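Long-range contact in HTH-type transcriptional regulator AscG (Escherichia coli, PDB 3BRQ), which represses the cryptic asc operon of Escherichia coli as a sequence-specific DNA-binding transcription factor of the LacI family: residues 59-71 and 83-96. Residues are numbered along the deposited sequence; the frame is centred on the assembly and turned at random.
Sequences GKHSAEEERQAIQ and IYPRFLSVDEIDDI. With SO4 (sulfate ion), chain F.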
# COMPACT_ATOMS: atom_id res chain seq x y z
N GLY B 59 5.10 -15.73 -2.13
CA GLY B 59 5.89 -16.59 -1.21
C GLY B 59 5.02 -17.08 -0.04
O GLY B 59 5.48 -17.85 0.82
N LYS B 60 3.76 -16.62 -0.02
CA LYS B 60 2.73 -17.09 0.95
C LYS B 60 3.09 -16.71 2.36
O LYS B 60 3.31 -15.53 2.62
CB LYS B 60 2.42 -18.59 0.82
CG LYS B 60 2.09 -19.02 -0.57
CD LYS B 60 1.80 -20.50 -0.71
CE LYS B 60 1.47 -20.78 -2.20
NZ LYS B 60 1.20 -22.24 -2.49
N HIS B 61 3.26 -17.65 3.29
CA HIS B 61 3.35 -17.18 4.64
C HIS B 61 4.11 -18.10 5.62
O HIS B 61 3.65 -18.21 6.77
CB HIS B 61 1.91 -16.95 5.22
CG HIS B 61 1.84 -15.84 6.22
ND1 HIS B 61 2.33 -15.97 7.51
CD2 HIS B 61 1.38 -14.57 6.13
CE1 HIS B 61 2.17 -14.83 8.16
NE2 HIS B 61 1.59 -13.97 7.35
N SER B 62 5.21 -18.69 5.17
CA SER B 62 6.07 -19.54 6.02
C SER B 62 7.44 -19.72 5.36
O SER B 62 7.56 -19.47 4.18
CB SER B 62 5.39 -20.88 6.20
OG SER B 62 5.35 -21.57 4.96
N ALA B 63 8.46 -20.19 6.08
CA ALA B 63 9.77 -20.47 5.45
C ALA B 63 9.65 -21.49 4.32
O ALA B 63 10.21 -21.30 3.21
CB ALA B 63 10.80 -21.00 6.52
N GLU B 64 8.96 -22.60 4.61
CA GLU B 64 8.77 -23.66 3.64
C GLU B 64 8.12 -23.19 2.33
O GLU B 64 8.55 -23.59 1.24
CB GLU B 64 7.96 -24.83 4.25
CG GLU B 64 7.62 -25.98 3.22
CD GLU B 64 8.84 -26.74 2.70
OE1 GLU B 64 9.85 -26.84 3.44
OE2 GLU B 64 8.74 -27.30 1.57
N GLU B 65 7.13 -22.33 2.42
CA GLU B 65 6.48 -21.86 1.20
C GLU B 65 7.35 -20.81 0.44
O GLU B 65 7.27 -20.71 -0.79
CB GLU B 65 5.12 -21.26 1.55
CG GLU B 65 3.98 -22.30 1.72
CD GLU B 65 2.80 -21.80 2.56
OE1 GLU B 65 2.93 -20.94 3.47
OE2 GLU B 65 1.72 -22.30 2.32
N GLU B 66 8.15 -20.02 1.17
CA GLU B 66 9.09 -19.11 0.51
C GLU B 66 10.08 -19.90 -0.31
O GLU B 66 10.30 -19.56 -1.46
CB GLU B 66 9.80 -18.21 1.53
CG GLU B 66 8.87 -17.17 2.21
CD GLU B 66 9.51 -16.51 3.42
OE1 GLU B 66 10.55 -17.04 3.93
OE2 GLU B 66 8.99 -15.47 3.90
N ARG B 67 10.64 -20.97 0.26
CA ARG B 67 11.49 -21.89 -0.47
C ARG B 67 10.81 -22.55 -1.70
O ARG B 67 11.40 -22.57 -2.80
CB ARG B 67 11.98 -22.93 0.52
CG ARG B 67 12.86 -23.99 -0.02
CD ARG B 67 12.85 -25.17 0.97
NE ARG B 67 13.80 -24.91 2.02
CZ ARG B 67 13.54 -24.68 3.31
NH1 ARG B 67 12.31 -24.68 3.81
NH2 ARG B 67 14.57 -24.46 4.12
N GLN B 68 9.58 -23.03 -1.54
CA GLN B 68 8.87 -23.64 -2.65
C GLN B 68 8.61 -22.64 -3.77
O GLN B 68 8.58 -23.01 -4.94
CB GLN B 68 7.52 -24.23 -2.21
CG GLN B 68 7.68 -25.49 -1.37
CD GLN B 68 6.36 -25.92 -0.74
OE1 GLN B 68 5.29 -25.33 -1.04
NE2 GLN B 68 6.41 -26.94 0.14
N ALA B 69 8.38 -21.39 -3.42
CA ALA B 69 8.08 -20.32 -4.44
C ALA B 69 9.34 -20.01 -5.27
O ALA B 69 9.27 -19.76 -6.48
CB ALA B 69 7.60 -19.06 -3.73
N ILE B 70 10.52 -20.10 -4.62
CA ILE B 70 11.78 -19.93 -5.31
C ILE B 70 11.93 -21.04 -6.36
O ILE B 70 12.11 -20.76 -7.53
CB ILE B 70 13.02 -19.87 -4.32
CG1 ILE B 70 13.00 -18.54 -3.53
CG2 ILE B 70 14.39 -20.10 -5.09
CD1 ILE B 70 13.81 -18.57 -2.20
N GLN B 71 11.85 -22.30 -5.93
CA GLN B 71 11.87 -23.45 -6.86
C GLN B 71 10.84 -23.41 -7.95
O GLN B 71 11.13 -23.80 -9.08
CB GLN B 71 11.69 -24.77 -6.11
CG GLN B 71 12.08 -25.96 -6.97
CD GLN B 71 13.54 -25.90 -7.44
OE1 GLN B 71 14.45 -25.78 -6.61
NE2 GLN B 71 13.76 -25.99 -8.76
N ILE B 83 14.74 -12.74 -3.81
CA ILE B 83 13.86 -13.21 -2.73
C ILE B 83 13.72 -12.10 -1.66
O ILE B 83 14.71 -11.56 -1.21
CB ILE B 83 14.30 -14.60 -2.17
CG1 ILE B 83 13.58 -14.97 -0.87
CG2 ILE B 83 15.77 -14.64 -1.86
CD1 ILE B 83 12.12 -15.44 -1.11
N TYR B 84 12.49 -11.71 -1.33
CA TYR B 84 12.27 -10.89 -0.14
C TYR B 84 11.52 -11.70 0.97
O TYR B 84 10.30 -11.74 0.98
CB TYR B 84 11.60 -9.58 -0.55
CG TYR B 84 11.16 -8.65 0.56
CD1 TYR B 84 11.60 -8.81 1.88
CD2 TYR B 84 10.26 -7.62 0.27
CE1 TYR B 84 11.15 -7.98 2.90
CE2 TYR B 84 9.83 -6.76 1.26
CZ TYR B 84 10.30 -6.94 2.57
OH TYR B 84 9.85 -6.07 3.52
N PRO B 85 12.26 -12.41 1.85
CA PRO B 85 11.64 -13.35 2.75
C PRO B 85 11.40 -12.77 4.16
O PRO B 85 12.26 -12.04 4.72
CB PRO B 85 12.71 -14.46 2.82
CG PRO B 85 13.96 -13.76 2.73
CD PRO B 85 13.71 -12.45 1.99
N ARG B 86 10.25 -13.12 4.76
CA ARG B 86 10.05 -12.83 6.16
C ARG B 86 10.61 -14.01 6.94
O ARG B 86 11.34 -13.80 7.91
CB ARG B 86 8.56 -12.65 6.54
CG ARG B 86 8.39 -12.45 8.07
CD ARG B 86 7.10 -11.83 8.50
NE ARG B 86 6.98 -10.40 8.12
CZ ARG B 86 5.88 -9.73 8.37
NH1 ARG B 86 4.91 -10.38 9.01
NH2 ARG B 86 5.73 -8.43 8.02
N PHE B 87 10.29 -15.25 6.52
CA PHE B 87 10.50 -16.42 7.40
C PHE B 87 11.82 -17.20 7.26
O PHE B 87 12.32 -17.74 8.27
CB PHE B 87 9.28 -17.38 7.34
CG PHE B 87 7.99 -16.73 7.76
CD1 PHE B 87 7.65 -16.63 9.13
CD2 PHE B 87 7.16 -16.14 6.81
CE1 PHE B 87 6.49 -16.00 9.53
CE2 PHE B 87 5.97 -15.50 7.20
CZ PHE B 87 5.62 -15.41 8.52
N LEU B 88 12.37 -17.32 6.05
CA LEU B 88 13.60 -18.11 5.88
C LEU B 88 14.72 -17.57 6.75
O LEU B 88 14.87 -16.37 6.83
CB LEU B 88 14.05 -18.17 4.43
CG LEU B 88 13.23 -19.06 3.47
CD1 LEU B 88 13.41 -18.57 2.01
CD2 LEU B 88 13.66 -20.51 3.59
N SER B 89 15.47 -18.44 7.42
CA SER B 89 16.63 -17.99 8.19
C SER B 89 17.73 -17.62 7.21
O SER B 89 17.76 -18.09 6.08
CB SER B 89 17.13 -19.10 9.09
OG SER B 89 17.68 -20.11 8.29
N VAL B 90 18.62 -16.74 7.63
CA VAL B 90 19.87 -16.46 6.87
C VAL B 90 20.57 -17.71 6.28
O VAL B 90 20.87 -17.77 5.06
CB VAL B 90 20.80 -15.55 7.74
CG1 VAL B 90 22.29 -15.75 7.48
CG2 VAL B 90 20.38 -14.10 7.51
N ASP B 91 20.81 -18.70 7.14
CA ASP B 91 21.43 -19.93 6.73
C ASP B 91 20.61 -20.66 5.69
O ASP B 91 21.19 -21.21 4.78
CB ASP B 91 21.66 -20.86 7.92
CG ASP B 91 22.69 -20.30 8.88
OD1 ASP B 91 23.59 -19.57 8.41
OD2 ASP B 91 22.61 -20.59 10.09
N GLU B 92 19.29 -20.71 5.85
CA GLU B 92 18.45 -21.31 4.79
C GLU B 92 18.64 -20.59 3.46
O GLU B 92 18.74 -21.22 2.42
CB GLU B 92 16.99 -21.31 5.19
CG GLU B 92 16.68 -22.38 6.23
CD GLU B 92 15.25 -22.31 6.78
OE1 GLU B 92 14.79 -21.25 7.25
OE2 GLU B 92 14.58 -23.36 6.73
N ILE B 93 18.70 -19.26 3.50
CA ILE B 93 18.95 -18.48 2.30
C ILE B 93 20.34 -18.81 1.71
O ILE B 93 20.44 -19.04 0.51
CB ILE B 93 18.70 -16.97 2.52
CG1 ILE B 93 17.23 -16.74 3.01
CG2 ILE B 93 18.92 -16.20 1.19
CD1 ILE B 93 17.00 -15.50 3.98
N ASP B 94 21.39 -18.90 2.55
CA ASP B 94 22.71 -19.24 2.03
C ASP B 94 22.67 -20.63 1.34
O ASP B 94 23.29 -20.84 0.29
CB ASP B 94 23.78 -19.22 3.16
CG ASP B 94 24.35 -17.81 3.43
OD1 ASP B 94 24.67 -17.09 2.45
OD2 ASP B 94 24.50 -17.44 4.63
N ASP B 95 21.92 -21.56 1.92
CA ASP B 95 21.87 -22.91 1.35
C ASP B 95 21.17 -22.88 0.01
O ASP B 95 21.60 -23.53 -0.95
CB ASP B 95 21.15 -23.86 2.30
CG ASP B 95 22.02 -24.29 3.49
OD1 ASP B 95 23.24 -24.09 3.47
OD2 ASP B 95 21.44 -24.86 4.45
N ILE B 96 20.11 -22.08 -0.09
CA ILE B 96 19.43 -21.95 -1.37
C ILE B 96 20.40 -21.47 -2.43
O ILE B 96 20.50 -22.09 -3.49
CB ILE B 96 18.13 -21.10 -1.25
CG1 ILE B 96 17.04 -21.93 -0.58
CG2 ILE B 96 17.56 -20.69 -2.64
CD1 ILE B 96 16.14 -21.14 0.30
S SO4 F . 9.48 -7.77 7.07
O1 SO4 F . 10.73 -7.57 7.74
O2 SO4 F . 9.40 -9.19 6.62
O3 SO4 F . 8.38 -7.29 7.87
O4 SO4 F . 9.47 -6.83 5.96
O HOH W 1 17.29 -24.06 2.54
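A63 and L88 bring the two backbones closest, CA to CA 4.5 Å, and from there helices 63-71 and 90-96 run nearly parallel, their axes 11.8 Å apart at 18°. The buried E66 carboxylate grips the loop between strand and helix. Its chain, extended beyond CG, sets OE2 to accept from F87 N at 2.9 Å through the syn lone pair, almost straight at 173°, and from R86 N, tilted out of the carboxylate plane; OE1 takes L88 N at 2.8 Å. T27 on strand 21-27 also bonds OE2, tying in a third segment. With an alanine in place of E66, the three loop amides and T27 OG1 would probably lose the carboxylate they share, leaving the turn freer to shift. F87 CB packs 3.2 Å from A63 N at the helix start, while its ring reaches back to H61, oblique to the imidazole. R67, with CG anti to the backbone N and the chain bent at chi3, has L88 CD2 over one guanidinium face, offset toward the rim. E92 OE2 sits at the guanidinium edge, salt-bridged to R67 NH2 at 2.8 Å, but is met from above the carboxylate plane, the two groups turned 64° apart. Deeper in, I70 CD1 packs on I83 CD1 at 3.7 Å and I70 CG2 meets I96 CG2 tip to tip. The helices of two successive beta-alpha units thus pack side by side, while strand 21-27 lies between their strands in the parallel sheet, as in the periplasmic-binding-protein-like fold of LacI-family repressors.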